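Local structure of D-ribulose-5-phosphate 3-epimerase, putative (Plasmodium falciparum, 1TQX) at residues A[4-16]-A[195-207]. The protein probably catalyses the interconversion of D-ribulose 5-phosphate and D-xylulose 5-phosphate, using one divalent metal ion per subunit. Sequence-based numbering, arbitrary orientation.
With SO4 (sulfate ion), chain C.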
loop_
_atom_site.group_PDB
_atom_site.type_symbol
_atom_site.label_atom_id
_atom_site.label_comp_id
_atom_site.label_asym_id
_atom_site.label_seq_id
_atom_site.Cartn_x
_atom_site.Cartn_y
_atom_site.Cartn_z
ATOM N N LEU A 4 -4.691 -15.767 -3.792
ATOM C CA LEU A 4 -4.440 -14.354 -4.212
ATOM C C LEU A 4 -5.657 -13.755 -4.901
ATOM O O LEU A 4 -6.297 -14.407 -5.724
ATOM C CB LEU A 4 -3.247 -14.284 -5.167
ATOM C CG LEU A 4 -1.843 -14.554 -4.619
ATOM C CD1 LEU A 4 -0.861 -14.605 -5.773
ATOM C CD2 LEU A 4 -1.444 -13.469 -3.624
ATOM N N LYS A 5 -5.965 -12.507 -4.573
ATOM C CA LYS A 5 -7.108 -11.825 -5.169
ATOM C C LYS A 5 -6.639 -10.546 -5.867
ATOM O O LYS A 5 -5.610 -9.978 -5.498
ATOM C CB LYS A 5 -8.119 -11.459 -4.078
ATOM C CG LYS A 5 -8.376 -12.570 -3.065
ATOM C CD LYS A 5 -9.096 -13.760 -3.686
ATOM C CE LYS A 5 -10.588 -13.491 -3.860
ATOM N NZ LYS A 5 -11.302 -13.323 -2.554
ATOM N N ALA A 6 -7.386 -10.102 -6.877
ATOM C CA ALA A 6 -7.047 -8.865 -7.576
ATOM C C ALA A 6 -7.639 -7.751 -6.718
ATOM O O ALA A 6 -8.852 -7.688 -6.544
ATOM C CB ALA A 6 -7.673 -8.852 -8.955
ATOM N N ILE A 7 -6.794 -6.876 -6.182
ATOM C CA ILE A 7 -7.289 -5.809 -5.314
ATOM C C ILE A 7 -6.920 -4.405 -5.770
ATOM O O ILE A 7 -5.757 -4.118 -6.046
ATOM C CB ILE A 7 -6.762 -6.006 -3.873
ATOM C CG1 ILE A 7 -7.243 -7.356 -3.334
ATOM C CG2 ILE A 7 -7.220 -4.855 -2.978
ATOM C CD1 ILE A 7 -6.498 -7.830 -2.106
ATOM N N ILE A 8 -7.918 -3.528 -5.841
ATOM C CA ILE A 8 -7.676 -2.147 -6.227
ATOM C C ILE A 8 -7.798 -1.313 -4.953
ATOM O O ILE A 8 -8.813 -1.380 -4.253
ATOM C CB ILE A 8 -8.705 -1.659 -7.269
ATOM C CG1 ILE A 8 -8.688 -2.587 -8.486
ATOM C CG2 ILE A 8 -8.382 -0.232 -7.693
ATOM C CD1 ILE A 8 -7.323 -2.742 -9.123
ATOM N N ALA A 9 -6.758 -0.542 -4.648
ATOM C CA ALA A 9 -6.750 0.285 -3.444
ATOM C C ALA A 9 -6.459 1.752 -3.758
ATOM O O ALA A 9 -5.303 2.171 -3.788
ATOM C CB ALA A 9 -5.718 -0.256 -2.455
ATOM N N PRO A 10 -7.514 2.554 -3.985
ATOM C CA PRO A 10 -7.363 3.981 -4.295
ATOM C C PRO A 10 -6.624 4.702 -3.167
ATOM O O PRO A 10 -6.922 4.497 -1.989
ATOM C CB PRO A 10 -8.809 4.462 -4.430
ATOM C CG PRO A 10 -9.552 3.214 -4.884
ATOM C CD PRO A 10 -8.933 2.155 -4.004
ATOM N N SER A 11 -5.660 5.543 -3.529
ATOM C CA SER A 11 -4.884 6.286 -2.540
ATOM C C SER A 11 -5.538 7.643 -2.287
ATOM O O SER A 11 -5.511 8.514 -3.153
ATOM C CB SER A 11 -3.449 6.479 -3.041
ATOM O OG SER A 11 -2.661 7.125 -2.056
ATOM N N VAL A 12 -6.111 7.818 -1.095
ATOM C CA VAL A 12 -6.810 9.056 -0.732
ATOM C C VAL A 12 -5.968 10.328 -0.729
ATOM O O VAL A 12 -6.506 11.432 -0.688
ATOM C CB VAL A 12 -7.499 8.937 0.660
ATOM C CG1 VAL A 12 -8.519 7.815 0.635
ATOM C CG2 VAL A 12 -6.460 8.689 1.753
ATOM N N LEU A 13 -4.651 10.172 -0.762
ATOM C CA LEU A 13 -3.744 11.317 -0.776
ATOM C C LEU A 13 -4.055 12.186 -1.997
ATOM O O LEU A 13 -3.897 13.409 -1.963
ATOM C CB LEU A 13 -2.293 10.823 -0.851
ATOM C CG LEU A 13 -1.152 11.832 -0.698
ATOM C CD1 LEU A 13 -0.979 12.203 0.768
ATOM C CD2 LEU A 13 0.138 11.216 -1.232
ATOM N N ALA A 14 -4.505 11.538 -3.070
ATOM C CA ALA A 14 -4.830 12.223 -4.320
ATOM C C ALA A 14 -6.258 12.775 -4.404
ATOM O O ALA A 14 -6.633 13.385 -5.403
ATOM C CB ALA A 14 -4.572 11.284 -5.497
ATOM N N SER A 15 -7.054 12.577 -3.359
ATOM C CA SER A 15 -8.433 13.065 -3.365
ATOM C C SER A 15 -8.547 14.388 -2.622
ATOM O O SER A 15 -7.543 14.986 -2.228
ATOM C CB SER A 15 -9.354 12.051 -2.682
ATOM O OG SER A 15 -9.163 12.067 -1.271
ATOM N N ASN A 16 -9.782 14.847 -2.444
ATOM C CA ASN A 16 -10.041 16.065 -1.688
ATOM C C ASN A 16 -10.076 15.579 -0.241
ATOM O O ASN A 16 -11.134 15.228 0.286
ATOM C CB ASN A 16 -11.387 16.669 -2.105
ATOM C CG ASN A 16 -11.340 17.255 -3.504
ATOM O OD1 ASN A 16 -10.504 18.110 -3.791
ATOM N ND2 ASN A 16 -12.232 16.796 -4.381
ATOM N N ALA A 195 2.286 -8.488 -9.640
ATOM C CA ALA A 195 1.546 -7.660 -8.687
ATOM C C ALA A 195 0.064 -8.016 -8.670
ATOM O O ALA A 195 -0.525 -8.264 -9.723
ATOM C CB ALA A 195 1.721 -6.176 -9.031
ATOM N N ASN A 196 -0.541 -8.049 -7.483
ATOM C CA ASN A 196 -1.967 -8.361 -7.380
ATOM C C ASN A 196 -2.768 -7.289 -6.632
ATOM O O ASN A 196 -3.995 -7.330 -6.605
ATOM C CB ASN A 196 -2.198 -9.738 -6.729
ATOM C CG ASN A 196 -1.723 -9.803 -5.287
ATOM O OD1 ASN A 196 -0.529 -9.722 -5.014
ATOM N ND2 ASN A 196 -2.664 -9.963 -4.359
ATOM N N ILE A 197 -2.070 -6.337 -6.021
ATOM C CA ILE A 197 -2.728 -5.247 -5.314
ATOM C C ILE A 197 -2.232 -3.955 -5.948
ATOM O O ILE A 197 -1.030 -3.707 -6.018
ATOM C CB ILE A 197 -2.400 -5.257 -3.809
ATOM C CG1 ILE A 197 -2.785 -6.617 -3.209
ATOM C CG2 ILE A 197 -3.172 -4.138 -3.108
ATOM C CD1 ILE A 197 -2.566 -6.711 -1.718
ATOM N N ILE A 198 -3.166 -3.129 -6.401
ATOM C CA ILE A 198 -2.813 -1.892 -7.085
ATOM C C ILE A 198 -3.200 -0.623 -6.348
ATOM O O ILE A 198 -4.383 -0.370 -6.119
ATOM C CB ILE A 198 -3.483 -1.850 -8.473
ATOM C CG1 ILE A 198 -3.184 -3.150 -9.232
ATOM C CG2 ILE A 198 -3.021 -0.608 -9.241
ATOM C CD1 ILE A 198 -1.711 -3.421 -9.475
ATOM N N VAL A 199 -2.209 0.182 -5.987
ATOM C CA VAL A 199 -2.489 1.449 -5.324
ATOM C C VAL A 199 -2.450 2.524 -6.404
ATOM O O VAL A 199 -1.435 2.694 -7.083
ATOM C CB VAL A 199 -1.431 1.778 -4.246
ATOM C CG1 VAL A 199 -1.653 3.192 -3.713
ATOM C CG2 VAL A 199 -1.519 0.768 -3.112
ATOM N N ALA A 200 -3.548 3.250 -6.567
ATOM C CA ALA A 200 -3.611 4.293 -7.585
ATOM C C ALA A 200 -4.240 5.544 -7.002
ATOM O O ALA A 200 -5.288 5.480 -6.361
ATOM C CB ALA A 200 -4.429 3.804 -8.786
ATOM N N GLY A 201 -3.599 6.684 -7.229
ATOM C CA GLY A 201 -4.130 7.929 -6.712
ATOM C C GLY A 201 -4.700 8.803 -7.808
ATOM O O GLY A 201 -5.906 8.804 -8.062
ATOM N N THR A 202 -3.817 9.543 -8.463
ATOM C CA THR A 202 -4.203 10.447 -9.533
ATOM C C THR A 202 -5.082 9.822 -10.615
ATOM O O THR A 202 -6.108 10.397 -10.995
ATOM C CB THR A 202 -2.956 11.035 -10.221
ATOM O OG1 THR A 202 -2.107 11.643 -9.238
ATOM C CG2 THR A 202 -3.360 12.081 -11.247
ATOM N N SER A 203 -4.691 8.648 -11.102
ATOM C CA SER A 203 -5.427 7.977 -12.173
ATOM C C SER A 203 -6.873 7.623 -11.846
ATOM O O SER A 203 -7.683 7.413 -12.752
ATOM C CB SER A 203 -4.676 6.719 -12.629
ATOM O OG SER A 203 -4.754 5.672 -11.681
ATOM N N ILE A 204 -7.199 7.541 -10.559
ATOM C CA ILE A 204 -8.562 7.227 -10.159
ATOM C C ILE A 204 -9.323 8.487 -9.736
ATOM O O ILE A 204 -10.412 8.759 -10.244
ATOM C CB ILE A 204 -8.585 6.189 -9.008
ATOM C CG1 ILE A 204 -8.153 4.820 -9.549
ATOM C CG2 ILE A 204 -9.979 6.095 -8.405
ATOM C CD1 ILE A 204 -8.073 3.721 -8.489
ATOM N N PHE A 205 -8.745 9.269 -8.826
ATOM C CA PHE A 205 -9.423 10.473 -8.353
ATOM C C PHE A 205 -9.526 11.615 -9.366
ATOM O O PHE A 205 -10.308 12.545 -9.169
ATOM C CB PHE A 205 -8.782 10.970 -7.050
ATOM C CG PHE A 205 -9.097 10.099 -5.863
ATOM C CD1 PHE A 205 -8.175 9.174 -5.390
ATOM C CD2 PHE A 205 -10.358 10.161 -5.259
ATOM C CE1 PHE A 205 -8.502 8.311 -4.328
ATOM C CE2 PHE A 205 -10.693 9.304 -4.202
ATOM C CZ PHE A 205 -9.764 8.378 -3.738
ATOM N N ASN A 206 -8.748 11.552 -10.443
ATOM C CA ASN A 206 -8.819 12.586 -11.472
ATOM C C ASN A 206 -9.349 11.985 -12.769
ATOM O O ASN A 206 -9.290 12.609 -13.825
ATOM C CB ASN A 206 -7.442 13.214 -11.714
ATOM C CG ASN A 206 -6.932 13.981 -10.507
ATOM O OD1 ASN A 206 -7.625 14.848 -9.968
ATOM N ND2 ASN A 206 -5.712 13.672 -10.082
ATOM N N ALA A 207 -9.877 10.770 -12.679
ATOM C CA ALA A 207 -10.411 10.082 -13.847
ATOM C C ALA A 207 -11.732 10.679 -14.311
ATOM O O ALA A 207 -12.480 11.269 -13.522
ATOM C CB ALA A 207 -10.600 8.605 -13.543
HETATM S S SO4 C . -0.001 8.329 -7.727
HETATM O O1 SO4 C . -0.883 7.290 -7.163
HETATM O O2 SO4 C . 1.330 8.238 -7.101
HETATM O O3 SO4 C . 0.151 8.108 -9.170
HETATM O O4 SO4 C . -0.592 9.662 -7.490
HETATM O O HOH W 1 -4.952 14.118 -7.378
#
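Ile7 pairs with Ile197 and Ile8 with Ile198 where strands 7-10 and 197-200 run parallel, their axes 4.7 Å apart at 20°. Evidence for the pairing is a ladder of backbone bonds: Ile7 N to Asn196 O, Ile198 N to Ile7 O (2.8 Å), Ala9 N to Ile198 O and Ser11 N to Ala200 O. At the start, Asn196 ND2 lies 3.2 Å from Lys5 O, in line at 171°, with the acceptor in the amide plane; Asn196 OD1 turns to Ile176 N of the next strand. Ile7 and Ile197 lie side by side (Ile7 CD1 to Ile197 CG1 4.1 Å). On the opposite sheet face, Ile204 CD1 packs against Ile8 CG2 and lies 3.9 Å from Pro10 CG. Ser15 CB sits over one face of the Phe205 ring, 3.5 Å from its centroid, a CH-pi contact; Ser15 OG, set between the backbone N and the carbonyl carbon (chi1 74°), turns back to hydrogen-bond Val12 O. Sulfate O4 accepts a hydrogen bond from Thr202 OG1 (3.0 Å), and a weak one joins Gly201 N to O1. Gly153 N also binds this sulfate, consistent with the substrate phosphate site. The first and eighth strands thus close a TIM barrel, with Ser11 beside the zinc ligand Asp38.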